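Local coordinates for NigD-like protein (Bacteroides vulgatus ATCC 8482, PDB 3K6O) that is of unknown function but is probably an exported lipoprotein, with an N-terminal OB-fold domain and a C-terminal beta-sandwich domain, at residues A[62-67]-A[78-83]. Sequence-based numbering, arbitrary orientation.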
ATOM      1  N   ASN A  62      -1.911   2.572 -14.556  1.00 31.38           N
ATOM      2  CA  ASN A  62      -2.655   2.039 -15.675  1.00 31.28           C
ATOM      3  C   ASN A  62      -1.668   1.672 -16.802  1.00 31.24           C
ATOM      4  O   ASN A  62      -1.117   2.556 -17.424  1.00 31.05           O
ATOM      5  CB  ASN A  62      -3.656   3.108 -16.155  1.00 31.35           C
ATOM      6  CG  ASN A  62      -4.484   2.662 -17.323  1.00 31.53           C
ATOM      7  OD1 ASN A  62      -4.088   1.788 -18.101  1.00 32.48           O
ATOM      8  ND2 ASN A  62      -5.647   3.273 -17.474  1.00 34.89           N
ATOM      9  N   TYR A  63      -1.475   0.377 -17.045  1.00 31.13           N
ATOM     10  CA  TYR A  63      -0.486  -0.137 -17.997  1.00 31.01           C
ATOM     11  C   TYR A  63      -1.140  -0.895 -19.125  1.00 31.57           C
ATOM     12  O   TYR A  63      -2.181  -1.525 -18.937  1.00 31.61           O
ATOM     13  CB  TYR A  63       0.518  -1.075 -17.285  1.00 31.66           C
ATOM     14  CG  TYR A  63       0.808  -0.664 -15.864  1.00 29.82           C
ATOM     15  CD1 TYR A  63       1.444   0.548 -15.594  1.00 30.64           C
ATOM     16  CD2 TYR A  63       0.422  -1.451 -14.798  1.00 32.86           C
ATOM     17  CE1 TYR A  63       1.694   0.976 -14.292  1.00 30.08           C
ATOM     18  CE2 TYR A  63       0.670  -1.035 -13.455  1.00 31.42           C
ATOM     19  CZ  TYR A  63       1.301   0.187 -13.231  1.00 30.70           C
ATOM     20  OH  TYR A  63       1.548   0.633 -11.966  1.00 29.38           O
ATOM     21  N   SER A  64      -0.511  -0.820 -20.301  1.00 31.34           N
ATOM     22  CA  SER A  64      -0.783  -1.696 -21.418  1.00 31.14           C
ATOM     23  C   SER A  64       0.462  -2.498 -21.709  1.00 31.60           C
ATOM     24  O   SER A  64       1.538  -1.937 -21.989  1.00 31.82           O
ATOM     25  CB  SER A  64      -1.141  -0.904 -22.681  1.00 30.84           C
ATOM     26  OG  SER A  64      -2.345  -0.172 -22.540  1.00 29.65           O
ATOM     27  N   PHE A  65       0.335  -3.807 -21.669  1.00 31.94           N
ATOM     28  CA  PHE A  65       1.489  -4.654 -21.878  1.00 33.23           C
ATOM     29  C   PHE A  65       1.625  -4.883 -23.363  1.00 33.54           C
ATOM     30  O   PHE A  65       0.782  -5.535 -23.953  1.00 33.68           O
ATOM     31  CB  PHE A  65       1.335  -5.973 -21.109  1.00 33.80           C
ATOM     32  CG  PHE A  65       1.399  -5.804 -19.648  1.00 34.66           C
ATOM     33  CD1 PHE A  65       0.310  -5.329 -18.948  1.00 37.42           C
ATOM     34  CD2 PHE A  65       2.545  -6.091 -18.959  1.00 36.81           C
ATOM     35  CE1 PHE A  65       0.381  -5.148 -17.564  1.00 38.66           C
ATOM     36  CE2 PHE A  65       2.612  -5.912 -17.584  1.00 36.29           C
ATOM     37  CZ  PHE A  65       1.531  -5.450 -16.895  1.00 36.10           C
ATOM     38  N   LEU A  66       2.657  -4.307 -23.970  1.00 34.23           N
ATOM     39  CA  LEU A  66       2.762  -4.287 -25.423  1.00 34.68           C
ATOM     40  C   LEU A  66       3.494  -5.497 -26.012  1.00 35.20           C
ATOM     41  O   LEU A  66       3.153  -5.957 -27.099  1.00 35.76           O
ATOM     42  CB  LEU A  66       3.416  -2.998 -25.893  1.00 34.35           C
ATOM     43  CG  LEU A  66       2.736  -1.676 -25.534  1.00 34.70           C
ATOM     44  CD1 LEU A  66       3.643  -0.547 -25.960  1.00 33.99           C
ATOM     45  CD2 LEU A  66       1.308  -1.500 -26.119  1.00 34.35           C
ATOM     46  N   GLU A  67       4.498  -6.003 -25.313  1.00 35.85           N
ATOM     47  CA  GLU A  67       5.251  -7.166 -25.784  1.00 36.49           C
ATOM     48  C   GLU A  67       6.257  -7.633 -24.724  1.00 35.97           C
ATOM     49  O   GLU A  67       6.573  -6.896 -23.769  1.00 37.51           O
ATOM     50  CB  GLU A  67       6.010  -6.786 -27.068  1.00 36.96           C
ATOM     51  CG  GLU A  67       7.224  -5.918 -26.760  1.00 38.85           C
ATOM     52  CD  GLU A  67       7.431  -4.753 -27.688  1.00 40.51           C
ATOM     53  OE1 GLU A  67       6.801  -4.725 -28.760  1.00 46.62           O
ATOM     54  OE2 GLU A  67       8.232  -3.850 -27.334  1.00 39.60           O
ATOM     55  N   ARG A  78       3.141   0.542 -22.201  1.00 29.72           N
ATOM     56  CA  ARG A  78       2.712   1.916 -22.289  1.00 29.46           C
ATOM     57  C   ARG A  78       2.173   2.292 -20.909  1.00 29.25           C
ATOM     58  O   ARG A  78       1.308   1.593 -20.353  1.00 29.93           O
ATOM     59  CB  ARG A  78       1.602   2.109 -23.344  1.00 29.30           C
ATOM     60  CG  ARG A  78       1.040   3.490 -23.351  1.00 29.93           C
ATOM     61  CD  ARG A  78       0.198   3.804 -24.544  1.00 32.53           C
ATOM     62  NE  ARG A  78      -0.898   2.876 -24.733  1.00 34.09           N
ATOM     63  CZ  ARG A  78      -0.996   1.997 -25.731  1.00 36.58           C
ATOM     64  NH1 ARG A  78      -0.048   1.873 -26.657  1.00 37.02           N
ATOM     65  NH2 ARG A  78      -2.059   1.216 -25.795  1.00 38.05           N
ATOM     66  N   LEU A  79       2.667   3.393 -20.376  1.00 28.55           N
ATOM     67  CA  LEU A  79       2.179   3.919 -19.113  1.00 29.27           C
ATOM     68  C   LEU A  79       1.069   4.911 -19.441  1.00 29.37           C
ATOM     69  O   LEU A  79       1.358   6.017 -19.870  1.00 28.96           O
ATOM     70  CB  LEU A  79       3.316   4.600 -18.347  1.00 29.11           C
ATOM     71  CG  LEU A  79       2.951   5.273 -17.028  1.00 28.29           C
ATOM     72  CD1 LEU A  79       2.359   4.251 -16.010  1.00 27.38           C
ATOM     73  CD2 LEU A  79       4.160   5.990 -16.449  1.00 26.93           C
ATOM     74  N   ASN A  80      -0.188   4.482 -19.274  1.00 29.37           N
ATOM     75  CA  ASN A  80      -1.364   5.280 -19.658  1.00 30.04           C
ATOM     76  C   ASN A  80      -1.708   6.373 -18.638  1.00 30.64           C
ATOM     77  O   ASN A  80      -2.187   7.417 -19.006  1.00 31.25           O
ATOM     78  CB  ASN A  80      -2.605   4.391 -19.863  1.00 29.69           C
ATOM     79  CG  ASN A  80      -2.403   3.290 -20.907  1.00 30.42           C
ATOM     80  OD1 ASN A  80      -1.900   3.541 -22.004  1.00 28.11           O
ATOM     81  ND2 ASN A  80      -2.813   2.065 -20.566  1.00 30.25           N
ATOM     82  N   ASP A  81      -1.436   6.132 -17.369  1.00 31.43           N
ATOM     83  CA  ASP A  81      -1.850   7.010 -16.280  1.00 32.28           C
ATOM     84  C   ASP A  81      -1.353   6.413 -14.992  1.00 32.92           C
ATOM     85  O   ASP A  81      -1.037   5.207 -14.934  1.00 32.95           O
ATOM     86  CB  ASP A  81      -3.379   7.082 -16.202  1.00 32.89           C
ATOM     87  CG  ASP A  81      -3.885   8.282 -15.439  1.00 32.84           C
ATOM     88  OD1 ASP A  81      -3.095   9.108 -14.965  1.00 33.67           O
ATOM     89  OD2 ASP A  81      -5.114   8.376 -15.294  1.00 34.84           O
ATOM     90  N   TYR A  82      -1.273   7.243 -13.959  1.00 32.76           N
ATOM     91  CA  TYR A  82      -1.074   6.733 -12.624  1.00 33.25           C
ATOM     92  C   TYR A  82      -1.379   7.802 -11.590  1.00 33.73           C
ATOM     93  O   TYR A  82      -1.602   8.969 -11.920  1.00 33.79           O
ATOM     94  CB  TYR A  82       0.361   6.229 -12.449  1.00 32.77           C
ATOM     95  CG  TYR A  82       1.408   7.313 -12.540  1.00 32.50           C
ATOM     96  CD1 TYR A  82       1.891   7.717 -13.754  1.00 33.18           C
ATOM     97  CD2 TYR A  82       1.899   7.938 -11.408  1.00 32.07           C
ATOM     98  CE1 TYR A  82       2.823   8.706 -13.839  1.00 31.92           C
ATOM     99  CE2 TYR A  82       2.835   8.931 -11.498  1.00 30.80           C
ATOM    100  CZ  TYR A  82       3.280   9.307 -12.724  1.00 30.46           C
ATOM    101  OH  TYR A  82       4.239  10.265 -12.848  1.00 31.70           O
ATOM    102  N   THR A  83      -1.400   7.390 -10.333  1.00 34.81           N
ATOM    103  CA  THR A  83      -1.410   8.338  -9.229  1.00 35.05           C
ATOM    104  C   THR A  83      -0.368   7.929  -8.214  1.00 35.08           C
ATOM    105  O   THR A  83      -0.042   6.741  -8.098  1.00 36.32           O
ATOM    106  CB  THR A  83      -2.801   8.472  -8.584  1.00 35.66           C
ATOM    107  OG1 THR A  83      -2.782   9.579  -7.672  1.00 35.59           O
ATOM    108  CG2 THR A  83      -3.211   7.186  -7.836  1.00 34.86           C
TER
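The side chain of Asn80 reaches across to Asn62 and Ser64 of the neighbouring strand, overlaps the Asn62 side chain obliquely and uses its amide nitrogen twice. Asn80 ND2 donates to Asn62 OD1 at 2.8 Å and to Ser64 OG at 3.0 Å. Both acceptors lie close to the amide plane of Asn80, and both bonds are nearly straight. The two amide planes stand 87° apart, and ND2 sits above the carbonyl plane of Asn62. The other end of the Asn80 amide is also held: Arg78 NE donates to Asn80 OD1 at 3.0 Å, at the edge of the guanidinium. A bend at chi3, 56°, places NE for this bond. Ser64 CB lies over one face of the guanidinium. Arg78 NH1 bonds to Gln45, while Leu66 CD2 comes obliquely to within 3.7 Å of Arg78 NH1.

On the opposite face of the sheet, Tyr63 and Leu79 lie side by side. Leu79 CD1 meets the edge of the ring, 3.8 Å from Tyr63 CE1. The Tyr63 hydroxyl bonds to the backbone of Ala18.

The strands form an antiparallel hairpin in the NigD-like N-terminal OB domain. Ser64 and Arg78 are a hydrogen-bonded pair: Ser64 N to Arg78 O and Arg78 N to Ser64 O are both 3.0 Å. Beyond them, Asn80 and Asp81 both face Asn62 in a classic beta bulge. There Asn80 N donates to Asn62 O, and Asp81 O accepts from Asn62 N.

The Asn80 side chain starts toward the partner strand. An alanine here would probably leave Asn62 OD1 and Ser64 OG without this shared donor, and Arg78 NE without its acceptor. Three bonds thus fix the rotation of one amide, tying the bulged residue to Asn62 and Ser64 across the hairpin and to Arg78 on its own strand.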